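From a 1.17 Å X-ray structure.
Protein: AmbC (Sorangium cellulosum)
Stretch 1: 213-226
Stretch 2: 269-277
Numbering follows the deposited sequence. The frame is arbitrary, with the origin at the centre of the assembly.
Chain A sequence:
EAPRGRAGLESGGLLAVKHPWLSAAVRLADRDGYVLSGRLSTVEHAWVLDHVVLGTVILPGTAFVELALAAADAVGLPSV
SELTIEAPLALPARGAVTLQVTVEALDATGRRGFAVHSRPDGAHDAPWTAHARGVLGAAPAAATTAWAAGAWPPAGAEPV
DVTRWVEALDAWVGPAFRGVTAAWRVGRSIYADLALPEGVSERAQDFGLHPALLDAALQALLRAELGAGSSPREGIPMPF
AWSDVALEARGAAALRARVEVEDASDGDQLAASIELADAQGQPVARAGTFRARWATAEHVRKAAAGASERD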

# COMPACT_ATOMS: atom_id res chain seq x y z
N LEU A 213 -1.85 -4.91 5.46
CA LEU A 213 -0.58 -5.50 5.81
C LEU A 213 0.57 -4.72 5.19
O LEU A 213 1.55 -4.39 5.88
CB LEU A 213 -0.59 -6.99 5.43
CG LEU A 213 0.61 -7.81 5.83
CD1 LEU A 213 0.85 -7.79 7.34
CD2 LEU A 213 0.41 -9.21 5.37
N LEU A 214 0.45 -4.33 3.90
CA LEU A 214 1.47 -3.45 3.36
C LEU A 214 1.46 -2.10 4.09
O LEU A 214 2.52 -1.54 4.37
CB LEU A 214 1.29 -3.29 1.85
CG LEU A 214 2.33 -2.38 1.19
CD1 LEU A 214 3.75 -2.93 1.39
CD2 LEU A 214 2.05 -2.23 -0.33
N ASP A 215 0.28 -1.60 4.45
CA ASP A 215 0.23 -0.34 5.19
C ASP A 215 0.94 -0.43 6.54
O ASP A 215 1.50 0.56 7.02
CB ASP A 215 -1.20 0.12 5.38
CG ASP A 215 -1.26 1.53 5.89
OD1 ASP A 215 -1.07 2.46 5.08
OD2 ASP A 215 -1.50 1.73 7.10
N ALA A 216 0.98 -1.62 7.14
CA ALA A 216 1.69 -1.78 8.41
C ALA A 216 3.17 -1.51 8.27
O ALA A 216 3.80 -1.04 9.22
CB ALA A 216 1.39 -3.16 8.99
N ALA A 217 3.77 -1.80 7.10
CA ALA A 217 5.16 -1.41 6.91
C ALA A 217 5.32 0.10 6.97
O ALA A 217 6.30 0.62 7.53
CB ALA A 217 5.69 -1.97 5.61
N LEU A 218 4.36 0.83 6.38
CA LEU A 218 4.36 2.29 6.47
C LEU A 218 4.15 2.76 7.91
O LEU A 218 4.79 3.73 8.34
CB LEU A 218 3.27 2.88 5.57
CG LEU A 218 3.30 2.45 4.10
CD1 LEU A 218 2.19 3.18 3.36
CD2 LEU A 218 4.66 2.69 3.51
N GLN A 219 3.25 2.10 8.65
CA GLN A 219 3.06 2.45 10.06
C GLN A 219 4.36 2.32 10.83
O GLN A 219 4.67 3.15 11.69
CB GLN A 219 2.00 1.53 10.68
CG GLN A 219 0.59 1.69 10.14
CD GLN A 219 -0.23 0.46 10.40
OE1 GLN A 219 -0.06 -0.19 11.44
NE2 GLN A 219 -1.11 0.10 9.45
N ALA A 220 5.12 1.25 10.57
CA ALA A 220 6.37 1.05 11.30
C ALA A 220 7.34 2.18 11.01
O ALA A 220 7.99 2.71 11.92
CB ALA A 220 6.98 -0.30 10.91
N LEU A 221 7.45 2.56 9.73
CA LEU A 221 8.28 3.68 9.35
C LEU A 221 7.84 4.97 10.04
O LEU A 221 8.66 5.72 10.58
CB LEU A 221 8.21 3.83 7.84
CG LEU A 221 8.88 5.07 7.29
CD1 LEU A 221 10.36 5.07 7.65
CD2 LEU A 221 8.72 5.13 5.82
N LEU A 222 6.55 5.26 10.02
CA LEU A 222 6.07 6.49 10.62
C LEU A 222 6.27 6.50 12.13
O LEU A 222 6.62 7.53 12.71
CB LEU A 222 4.60 6.71 10.28
CG LEU A 222 4.30 7.00 8.81
CD1 LEU A 222 2.80 7.06 8.56
CD2 LEU A 222 4.98 8.28 8.35
N ARG A 223 6.05 5.37 12.80
CA ARG A 223 6.27 5.35 14.23
C ARG A 223 7.73 5.56 14.58
O ARG A 223 8.05 6.20 15.58
CB ARG A 223 5.73 4.05 14.84
CG ARG A 223 4.21 4.02 14.83
CD ARG A 223 3.61 2.78 15.46
NE ARG A 223 2.17 2.83 15.44
CZ ARG A 223 1.40 3.57 16.22
NH1 ARG A 223 1.90 4.26 17.24
NH2 ARG A 223 0.10 3.62 15.99
N ALA A 224 8.62 5.07 13.74
CA ALA A 224 10.04 5.32 13.94
C ALA A 224 10.38 6.79 13.67
O ALA A 224 11.11 7.41 14.43
CB ALA A 224 10.83 4.38 13.04
N GLU A 225 9.84 7.36 12.60
CA GLU A 225 10.20 8.72 12.19
C GLU A 225 9.49 9.83 12.97
O GLU A 225 10.05 10.93 13.09
CB GLU A 225 9.92 8.90 10.71
CG GLU A 225 10.87 8.12 9.86
CD GLU A 225 12.19 8.85 9.67
OE1 GLU A 225 12.16 10.09 9.50
OE2 GLU A 225 13.26 8.20 9.72
N LEU A 226 8.27 9.60 13.45
CA LEU A 226 7.47 10.60 14.17
C LEU A 226 7.53 10.38 15.67
O LEU A 226 6.75 10.99 16.42
CB LEU A 226 6.02 10.55 13.67
CG LEU A 226 5.71 11.31 12.37
CD1 LEU A 226 6.56 10.86 11.17
CD2 LEU A 226 4.24 11.19 12.03
N GLN A 269 9.61 15.43 2.21
CA GLN A 269 9.37 14.08 1.72
C GLN A 269 10.10 13.05 2.56
O GLN A 269 11.11 13.32 3.21
CB GLN A 269 9.83 13.91 0.29
CG GLN A 269 9.04 14.72 -0.69
CD GLN A 269 9.36 14.35 -2.11
OE1 GLN A 269 9.98 13.33 -2.40
NE2 GLN A 269 8.91 15.19 -3.02
N LEU A 270 9.56 11.84 2.50
CA LEU A 270 10.10 10.64 3.10
C LEU A 270 10.17 9.60 2.00
O LEU A 270 9.25 9.50 1.18
CB LEU A 270 9.15 10.17 4.22
CG LEU A 270 9.50 9.05 5.17
CD1 LEU A 270 10.79 9.33 5.89
CD2 LEU A 270 8.34 8.91 6.14
N ALA A 271 11.24 8.81 1.98
CA ALA A 271 11.41 7.80 0.94
C ALA A 271 12.10 6.59 1.56
O ALA A 271 12.97 6.73 2.42
CB ALA A 271 12.23 8.32 -0.25
N ALA A 272 11.71 5.40 1.12
CA ALA A 272 12.25 4.17 1.67
C ALA A 272 12.00 3.03 0.69
O ALA A 272 11.12 3.10 -0.16
CB ALA A 272 11.60 3.85 3.01
N SER A 273 12.76 1.95 0.85
CA SER A 273 12.47 0.66 0.24
C SER A 273 11.82 -0.23 1.29
O SER A 273 12.00 -0.04 2.50
CB SER A 273 13.76 -0.02 -0.28
OG SER A 273 14.64 -0.33 0.81
N ILE A 274 11.07 -1.22 0.83
CA ILE A 274 10.38 -2.15 1.71
C ILE A 274 10.64 -3.55 1.23
O ILE A 274 10.40 -3.86 0.05
CB ILE A 274 8.86 -1.90 1.75
CG1 ILE A 274 8.55 -0.49 2.21
CG2 ILE A 274 8.15 -2.95 2.61
CD1 ILE A 274 7.10 -0.08 2.05
N GLU A 275 11.06 -4.43 2.13
CA GLU A 275 11.22 -5.84 1.83
C GLU A 275 10.43 -6.63 2.86
O GLU A 275 10.53 -6.34 4.05
CB GLU A 275 12.68 -6.25 1.86
CG GLU A 275 13.57 -5.55 0.84
CD GLU A 275 14.99 -5.67 1.32
OE1 GLU A 275 15.49 -6.81 1.38
OE2 GLU A 275 15.56 -4.65 1.78
N LEU A 276 9.70 -7.64 2.41
CA LEU A 276 8.83 -8.44 3.26
C LEU A 276 9.18 -9.91 3.14
O LEU A 276 9.37 -10.42 2.03
CB LEU A 276 7.37 -8.22 2.87
CG LEU A 276 6.92 -6.76 2.90
CD1 LEU A 276 5.52 -6.59 2.37
CD2 LEU A 276 7.01 -6.17 4.31
N ALA A 277 9.24 -10.59 4.28
CA ALA A 277 9.55 -12.00 4.39
C ALA A 277 8.47 -12.74 5.15
O ALA A 277 7.89 -12.21 6.11
CB ALA A 277 10.90 -12.19 5.09

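The helix formed by residues 213-225 packs across the strand 269-277 with their N-to-C directions at 128° and an axial separation of 10.0 Å at closest approach. No hydrogen bond links the two; the 382 Å² buried between them comes almost wholly from apolar side chains. The strand contributes alternate residues, L270, A272, I274 and L276, whose CA-to-CB bonds all point toward the helix, whereas A271 points away.

The backbones come nearest where A217 faces I274, with their CA atoms 7.4 Å apart. The methyl of A217 points toward the strand and meets I274 directly, CB to CG2 at 4.0 Å, so that a short side chain on the helix fits a branched one on the strand. I274 adopts chi1 m and chi2 t, an extended arrangement that places CD1 of I274 between L218, next to A217 in the sequence, and L214, about one turn earlier: it is 4.0 Å from CD2 of L218 and 4.4 Å from CD1 of L214. Neither leucine leaves the helix aimed at the strand: both CA-to-CB bonds run sideways, and the rotamers bring the ends of the side chains closer. L214 does so with chi1 t and chi2 p, L218 with chi1 m and chi2 t. CD1 of L214 also reaches CD1 of L276 at 4.2 Å, L276 having the same m, t combination as I274.

Toward the C-terminal end of the helix, the separation widens, and on the helix the longer side chains of L221 and E225 take the place that the methyl of A217 holds at the closest point. L221 stands opposite A272, their CA atoms 8.7 Å apart, and points toward the strand with chi1 t and chi2 p. CD2 of L221 touches CB of A272 at 4.2 Å and CD2 of L270 at 3.8 Å, thus spanning two successive inward positions of the strand. The small A272 complements the larger L221 here, reversing the sizes found at A217 and I274.

L270, also t, p, is the residue most covered by the opposing stretch, at 82 Å². CD2 of L270 meets L221 and also lies 4.1 Å from CD2 of L222, which starts out sideways and approaches through an m, t rotamer. CD1 of L270 lies 3.9 Å from OE1 of E225. With chi1 and chi2 both m, E225 folds its aliphatic portion near L270, while its partly exposed position suits a carboxylate at the edge of an apolar contact.

The polar side chain of Q219 lies out of reach of the strand; its NE2 donates a nearly linear hydrogen bond to OD2 of D215 at 2.9 Å, one turn earlier.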